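TSE2 (Pseudomonas aeruginosa, PDB 5AKO) acts as a toxin delivered by the H1 type VI secretion system into recipient cells, where it is probably an NAD-dependent cytotoxin. Local coordinates at residues 32-37 against 115-120; 101-106 against 139-144. All coordinates share one frame; numbering follows the deposited sequence.

Contact 1 of 2, residues 32-37 against 115-120; sequences TLYRAV and DFVIPD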
loop_
_atom_site.group_PDB
_atom_site.type_symbol
_atom_site.label_atom_id
_atom_site.label_comp_id
_atom_site.label_asym_id
_atom_site.label_seq_id
_atom_site.Cartn_x
_atom_site.Cartn_y
_atom_site.Cartn_z
ATOM N N THR C 32 -30.604 8.627 -5.544
ATOM C CA THR C 32 -30.290 9.822 -4.770
ATOM C C THR C 32 -28.929 9.673 -4.098
ATOM O O THR C 32 -28.685 8.693 -3.421
ATOM C CB THR C 32 -31.382 10.150 -3.732
ATOM O OG1 THR C 32 -32.596 10.384 -4.436
ATOM C CG2 THR C 32 -31.076 11.457 -2.937
ATOM N N LEU C 33 -28.068 10.666 -4.319
ATOM C CA LEU C 33 -26.701 10.732 -3.807
ATOM C C LEU C 33 -26.518 12.005 -2.946
ATOM O O LEU C 33 -27.142 13.033 -3.206
ATOM C CB LEU C 33 -25.695 10.738 -4.985
ATOM C CG LEU C 33 -25.797 9.488 -5.906
ATOM C CD1 LEU C 33 -25.101 9.634 -7.250
ATOM C CD2 LEU C 33 -25.248 8.275 -5.204
ATOM N N TYR C 34 -25.644 11.918 -1.963
ATOM C CA TYR C 34 -25.477 12.937 -0.956
ATOM C C TYR C 34 -24.000 13.304 -0.851
ATOM O O TYR C 34 -23.151 12.433 -0.718
ATOM C CB TYR C 34 -25.931 12.405 0.418
ATOM C CG TYR C 34 -27.361 11.997 0.478
ATOM C CD1 TYR C 34 -27.767 10.704 0.064
ATOM C CD2 TYR C 34 -28.345 12.881 0.937
ATOM C CE1 TYR C 34 -29.094 10.314 0.123
ATOM C CE2 TYR C 34 -29.693 12.495 1.006
ATOM C CZ TYR C 34 -30.050 11.199 0.604
ATOM O OH TYR C 34 -31.366 10.799 0.665
ATOM N N ARG C 35 -23.718 14.604 -0.816
ATOM C CA ARG C 35 -22.356 15.144 -0.735
ATOM C C ARG C 35 -22.206 15.836 0.591
ATOM O O ARG C 35 -22.946 16.767 0.881
ATOM C CB ARG C 35 -22.197 16.150 -1.867
ATOM C CG ARG C 35 -21.021 17.082 -1.765
ATOM C CD ARG C 35 -19.749 16.323 -1.968
ATOM N NE ARG C 35 -18.585 17.180 -2.033
ATOM C CZ ARG C 35 -17.327 16.744 -2.059
ATOM N NH1 ARG C 35 -17.038 15.445 -2.017
ATOM N NH2 ARG C 35 -16.342 17.606 -2.089
ATOM N N ALA C 36 -21.293 15.371 1.431
ATOM C CA ALA C 36 -21.044 16.008 2.720
ATOM C C ALA C 36 -20.514 17.455 2.509
ATOM O O ALA C 36 -19.732 17.698 1.594
ATOM C CB ALA C 36 -20.039 15.222 3.504
ATOM N N VAL C 37 -21.004 18.372 3.345
ATOM C CA VAL C 37 -20.715 19.772 3.271
ATOM C C VAL C 37 -20.110 20.192 4.606
ATOM O O VAL C 37 -20.773 20.147 5.630
ATOM C CB VAL C 37 -21.982 20.622 3.052
ATOM C CG1 VAL C 37 -21.630 22.107 3.070
ATOM C CG2 VAL C 37 -22.637 20.292 1.737
ATOM N N ASP C 115 -25.790 17.704 4.288
ATOM C CA ASP C 115 -25.624 17.030 3.009
ATOM C C ASP C 115 -26.280 17.830 1.938
ATOM O O ASP C 115 -27.445 18.208 2.078
ATOM C CB ASP C 115 -26.261 15.657 3.090
ATOM C CG ASP C 115 -25.565 14.734 4.114
ATOM O OD1 ASP C 115 -24.430 14.252 3.847
ATOM O OD2 ASP C 115 -26.181 14.467 5.171
ATOM N N PHE C 116 -25.555 18.066 0.856
ATOM C CA PHE C 116 -26.155 18.583 -0.328
ATOM C C PHE C 116 -26.682 17.383 -1.076
ATOM O O PHE C 116 -25.937 16.432 -1.267
ATOM C CB PHE C 116 -25.121 19.317 -1.157
ATOM C CG PHE C 116 -25.614 19.729 -2.503
ATOM C CD1 PHE C 116 -26.389 20.847 -2.640
ATOM C CD2 PHE C 116 -25.335 18.978 -3.624
ATOM C CE1 PHE C 116 -26.867 21.238 -3.885
ATOM C CE2 PHE C 116 -25.843 19.337 -4.864
ATOM C CZ PHE C 116 -26.602 20.468 -4.999
ATOM N N VAL C 117 -27.936 17.460 -1.564
ATOM C CA VAL C 117 -28.664 16.297 -2.118
ATOM C C VAL C 117 -28.724 16.343 -3.631
ATOM O O VAL C 117 -29.084 17.360 -4.179
ATOM C CB VAL C 117 -30.128 16.263 -1.669
ATOM C CG1 VAL C 117 -30.785 15.020 -2.216
ATOM C CG2 VAL C 117 -30.262 16.318 -0.135
ATOM N N ILE C 118 -28.357 15.241 -4.289
ATOM C CA ILE C 118 -28.425 15.083 -5.735
ATOM C C ILE C 118 -29.493 14.034 -6.000
ATOM O O ILE C 118 -29.273 12.816 -5.755
ATOM C CB ILE C 118 -27.102 14.624 -6.323
ATOM C CG1 ILE C 118 -25.996 15.648 -5.996
ATOM C CG2 ILE C 118 -27.229 14.423 -7.828
ATOM C CD1 ILE C 118 -24.646 15.292 -6.617
ATOM N N PRO C 119 -30.692 14.498 -6.401
ATOM C CA PRO C 119 -31.783 13.521 -6.349
ATOM C C PRO C 119 -31.719 12.545 -7.495
ATOM O O PRO C 119 -31.212 12.886 -8.568
ATOM C CB PRO C 119 -33.030 14.394 -6.460
ATOM C CG PRO C 119 -32.598 15.664 -5.769
ATOM C CD PRO C 119 -31.196 15.869 -6.280
ATOM N N ASP C 120 -32.212 11.333 -7.276
ATOM C CA ASP C 120 -32.463 10.449 -8.410
ATOM C C ASP C 120 -33.060 11.301 -9.520
ATOM O O ASP C 120 -33.899 12.155 -9.248
ATOM C CB ASP C 120 -33.469 9.362 -8.032
ATOM C CG ASP C 120 -34.797 9.944 -7.604
ATOM O OD1 ASP C 120 -34.813 10.644 -6.577
ATOM O OD2 ASP C 120 -35.822 9.738 -8.295
#
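Leu33 pairs with Ile118, and Arg35 with Phe116, in the antiparallel two-stranded sheet that strands 33-37 and 114-118 form in the ADP-ribosyltransferase family domain. The strand directions differ by 156°, and the register is regular from Leu33 to Ala36. Both pairs named are hydrogen-bonded ones, with two backbone bonds each; Ile118 N lies 2.7 Å from Leu33 O, and Arg35 N 2.9 Å from Phe116 O. The intervening pairs, Tyr34 with Val117 and Ala36 with Asp115, are non-hydrogen-bonded and put their side chains on the opposite face. There Tyr34 and Val117 run side by side in the same direction, with Tyr34 CE2 4.0 Å from Val117 CG2. The edge of the same ring receives Asp115, whose CB lies 4.1 Å from Tyr34 CD2, while Asp115 OD2 is hydrogen-bonded to Gly107 N. Val117 divides its two methyls between two neighbours: with CG1 anti to the backbone N (chi1 -177°), CG1 is directed at Thr32 CG2, 3.6 Å away, and CG2 remains with the tyrosine. On the face of Leu33, Arg35, Phe116 and Ile118, the Phe116 side chain touches Val165 and Ala168 of helix 154-176. Its CB packs 3.9 Å from Val37 CG2. Arg35 instead leads away to the backbone oxygens of Leu65 and Ser101. Beyond the strands the pairing continues through a side chain. Asp120 is salt-bridged through OD1 to Lys175, and its backbone N-H points at Thr32 OG1, 3.0 Å from Asp120 N, in an almost straight bond at 174°.

Contact 2 of 2, residues 101-106 against 139-144; sequences SVFDRA and LQATHY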
loop_
_atom_site.group_PDB
_atom_site.type_symbol
_atom_site.label_atom_id
_atom_site.label_comp_id
_atom_site.label_asym_id
_atom_site.label_seq_id
_atom_site.Cartn_x
_atom_site.Cartn_y
_atom_site.Cartn_z
ATOM N N SER C 101 -16.363 12.593 -4.156
ATOM C CA SER C 101 -17.038 11.558 -3.379
ATOM C C SER C 101 -18.440 11.926 -3.000
ATOM O O SER C 101 -18.665 12.990 -2.415
ATOM C CB SER C 101 -16.287 11.280 -2.091
ATOM O OG SER C 101 -15.059 10.600 -2.344
ATOM N N VAL C 102 -19.386 11.029 -3.317
ATOM C CA VAL C 102 -20.724 11.103 -2.761
ATOM C C VAL C 102 -21.184 9.718 -2.316
ATOM O O VAL C 102 -20.561 8.728 -2.685
ATOM C CB VAL C 102 -21.711 11.691 -3.752
ATOM C CG1 VAL C 102 -21.386 13.139 -4.019
ATOM C CG2 VAL C 102 -21.745 10.889 -5.038
ATOM N N PHE C 103 -22.262 9.644 -1.534
ATOM C CA PHE C 103 -22.755 8.372 -1.019
ATOM C C PHE C 103 -24.255 8.279 -1.270
ATOM O O PHE C 103 -24.895 9.271 -1.620
ATOM C CB PHE C 103 -22.525 8.309 0.470
ATOM C CG PHE C 103 -21.097 8.291 0.847
ATOM C CD1 PHE C 103 -20.385 7.105 0.832
ATOM C CD2 PHE C 103 -20.452 9.455 1.170
ATOM C CE1 PHE C 103 -19.054 7.067 1.167
ATOM C CE2 PHE C 103 -19.122 9.426 1.540
ATOM C CZ PHE C 103 -18.429 8.224 1.534
ATOM N N ASP C 104 -24.804 7.100 -1.007
ATOM C CA ASP C 104 -26.219 6.818 -1.266
ATOM C C ASP C 104 -27.091 6.917 -0.002
ATOM O O ASP C 104 -28.232 6.467 0.008
ATOM C CB ASP C 104 -26.372 5.426 -1.939
ATOM C CG ASP C 104 -26.014 4.260 -1.000
ATOM O OD1 ASP C 104 -25.284 4.463 0.027
ATOM O OD2 ASP C 104 -26.443 3.119 -1.309
ATOM N N ARG C 105 -26.553 7.472 1.067
ATOM C CA ARG C 105 -27.411 7.882 2.170
ATOM C C ARG C 105 -26.803 9.095 2.832
ATOM O O ARG C 105 -25.656 9.450 2.534
ATOM C CB ARG C 105 -27.629 6.748 3.177
ATOM C CG ARG C 105 -26.442 6.459 4.053
ATOM C CD ARG C 105 -26.710 5.334 5.051
ATOM N NE ARG C 105 -25.474 5.042 5.790
ATOM C CZ ARG C 105 -25.004 5.752 6.824
ATOM N NH1 ARG C 105 -25.653 6.823 7.275
ATOM N NH2 ARG C 105 -23.870 5.379 7.419
ATOM N N ALA C 106 -27.574 9.712 3.736
ATOM C CA ALA C 106 -27.185 10.953 4.415
ATOM C C ALA C 106 -26.423 10.716 5.698
ATOM O O ALA C 106 -26.603 9.707 6.367
ATOM C CB ALA C 106 -28.427 11.768 4.740
ATOM N N LEU C 139 -18.647 2.368 6.832
ATOM C CA LEU C 139 -19.576 3.461 6.701
ATOM C C LEU C 139 -20.960 3.005 6.361
ATOM O O LEU C 139 -21.882 3.806 6.356
ATOM C CB LEU C 139 -19.075 4.425 5.600
ATOM C CG LEU C 139 -17.700 5.057 5.868
ATOM C CD1 LEU C 139 -17.192 5.915 4.728
ATOM C CD2 LEU C 139 -17.762 5.867 7.158
ATOM N N GLN C 140 -21.120 1.742 6.021
ATOM C CA GLN C 140 -22.438 1.223 5.728
ATOM C C GLN C 140 -23.111 2.099 4.718
ATOM O O GLN C 140 -24.227 2.571 4.924
ATOM C CB GLN C 140 -23.309 1.173 6.981
ATOM C CG GLN C 140 -22.690 0.442 8.143
ATOM C CD GLN C 140 -23.670 0.355 9.294
ATOM O OE1 GLN C 140 -24.669 -0.374 9.227
ATOM N NE2 GLN C 140 -23.425 1.129 10.326
ATOM N N ALA C 141 -22.422 2.307 3.618
ATOM C CA ALA C 141 -22.964 3.093 2.542
ATOM C C ALA C 141 -22.168 2.802 1.337
ATOM O O ALA C 141 -21.011 2.412 1.424
ATOM C CB ALA C 141 -22.892 4.594 2.864
ATOM N N THR C 142 -22.774 2.994 0.195
ATOM C CA THR C 142 -22.071 2.696 -1.054
ATOM C C THR C 142 -21.477 3.979 -1.549
ATOM O O THR C 142 -22.176 4.986 -1.637
ATOM C CB THR C 142 -23.022 2.120 -2.139
ATOM O OG1 THR C 142 -23.430 0.807 -1.735
ATOM C CG2 THR C 142 -22.280 2.014 -3.464
ATOM N N HIS C 143 -20.216 3.923 -1.925
ATOM C CA HIS C 143 -19.512 5.136 -2.402
ATOM C C HIS C 143 -19.639 5.303 -3.918
ATOM O O HIS C 143 -19.643 4.295 -4.653
ATOM C CB HIS C 143 -18.041 5.000 -2.072
ATOM C CG HIS C 143 -17.238 6.205 -2.437
ATOM N ND1 HIS C 143 -16.759 6.432 -3.707
ATOM C CD2 HIS C 143 -16.828 7.248 -1.688
ATOM C CE1 HIS C 143 -16.070 7.557 -3.717
ATOM N NE2 HIS C 143 -16.106 8.072 -2.506
ATOM N N TYR C 144 -19.705 6.556 -4.384
ATOM C CA TYR C 144 -19.777 6.866 -5.789
ATOM C C TYR C 144 -18.815 8.004 -6.118
ATOM O O TYR C 144 -18.498 8.816 -5.236
ATOM C CB TYR C 144 -21.178 7.292 -6.171
ATOM C CG TYR C 144 -22.265 6.202 -6.207
ATOM C CD1 TYR C 144 -22.842 5.740 -5.055
ATOM C CD2 TYR C 144 -22.735 5.705 -7.395
ATOM C CE1 TYR C 144 -23.836 4.778 -5.079
ATOM C CE2 TYR C 144 -23.721 4.762 -7.459
ATOM C CZ TYR C 144 -24.261 4.274 -6.284
ATOM O OH TYR C 144 -25.257 3.318 -6.287
HETATM O O HOH W 1 -25.716 0.904 -0.489
#
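Phe103 forms the apolar centre where strands 100-103 and 141-148 run antiparallel in a four-stranded sheet. His143 turns the edge of its imidazole toward the phenyl face in an offset edge-to-face pair, planes 85° apart, with His143 CD2 3.6 Å from Phe103 CE1. Leu139 CD1 reaches Phe103 CZ at 4.1 Å, and Ala141 CB lies equally far from Phe103 CD1. Apolar side chains of a neighbouring chain pack on Ser101, Phe103 and His143. On the other face Val102 CG2 packs 3.8 Å from Tyr144 CB. Those two residues are a hydrogen-bonded pair, joined by Tyr144 N to Val102 O (2.9 Å) and by the reciprocal bond. In the histidine ring plane, Ser101 OG meets His143 NE2 at 2.7 Å, and His143 ND1 is hydrogen-bonded to Asp133 OD2. Toward the outer end, Thr142 N reaches Asp104 OD1 from above the carboxylate plane, while a water links Asp104 OD2 to Thr142 OG1. Gln140 and Ala141 form a G1 beta bulge opposite Asn136, where strand 128-136 turns into 141-148. Arg105, extended from CG to NE, grips this turn with two bonds: NE to Gln140 O, nearly in the guanidinium plane, and NH2 to Leu139 O, 2.7 Å apart and tilted 17° from that plane.

Overall arrangement
The centres of contacts 1 and 2 lie about 9 Å apart, and the two touch directly. Their segments alternate along the chain, 32-37, 101-106, 115-120 and 139-144, so the chain passes back and forth between the two sheets. The join runs between strands 33-37 and 100-103: Tyr34 N lies 2.8 Å from Phe103 O, a probable hydrogen bond, and Leu33 and Val102 touch through their side chains. Strand 33-37 thus meets strand 114-118 in contact 1 and strand 100-103 as well, while strand 100-103 carries contact 2. The two sheets of this ADP-ribosyltransferase-family toxin are so joined edge to edge, and Phe116 and Pro119 of contact 1 touch helix 154-176.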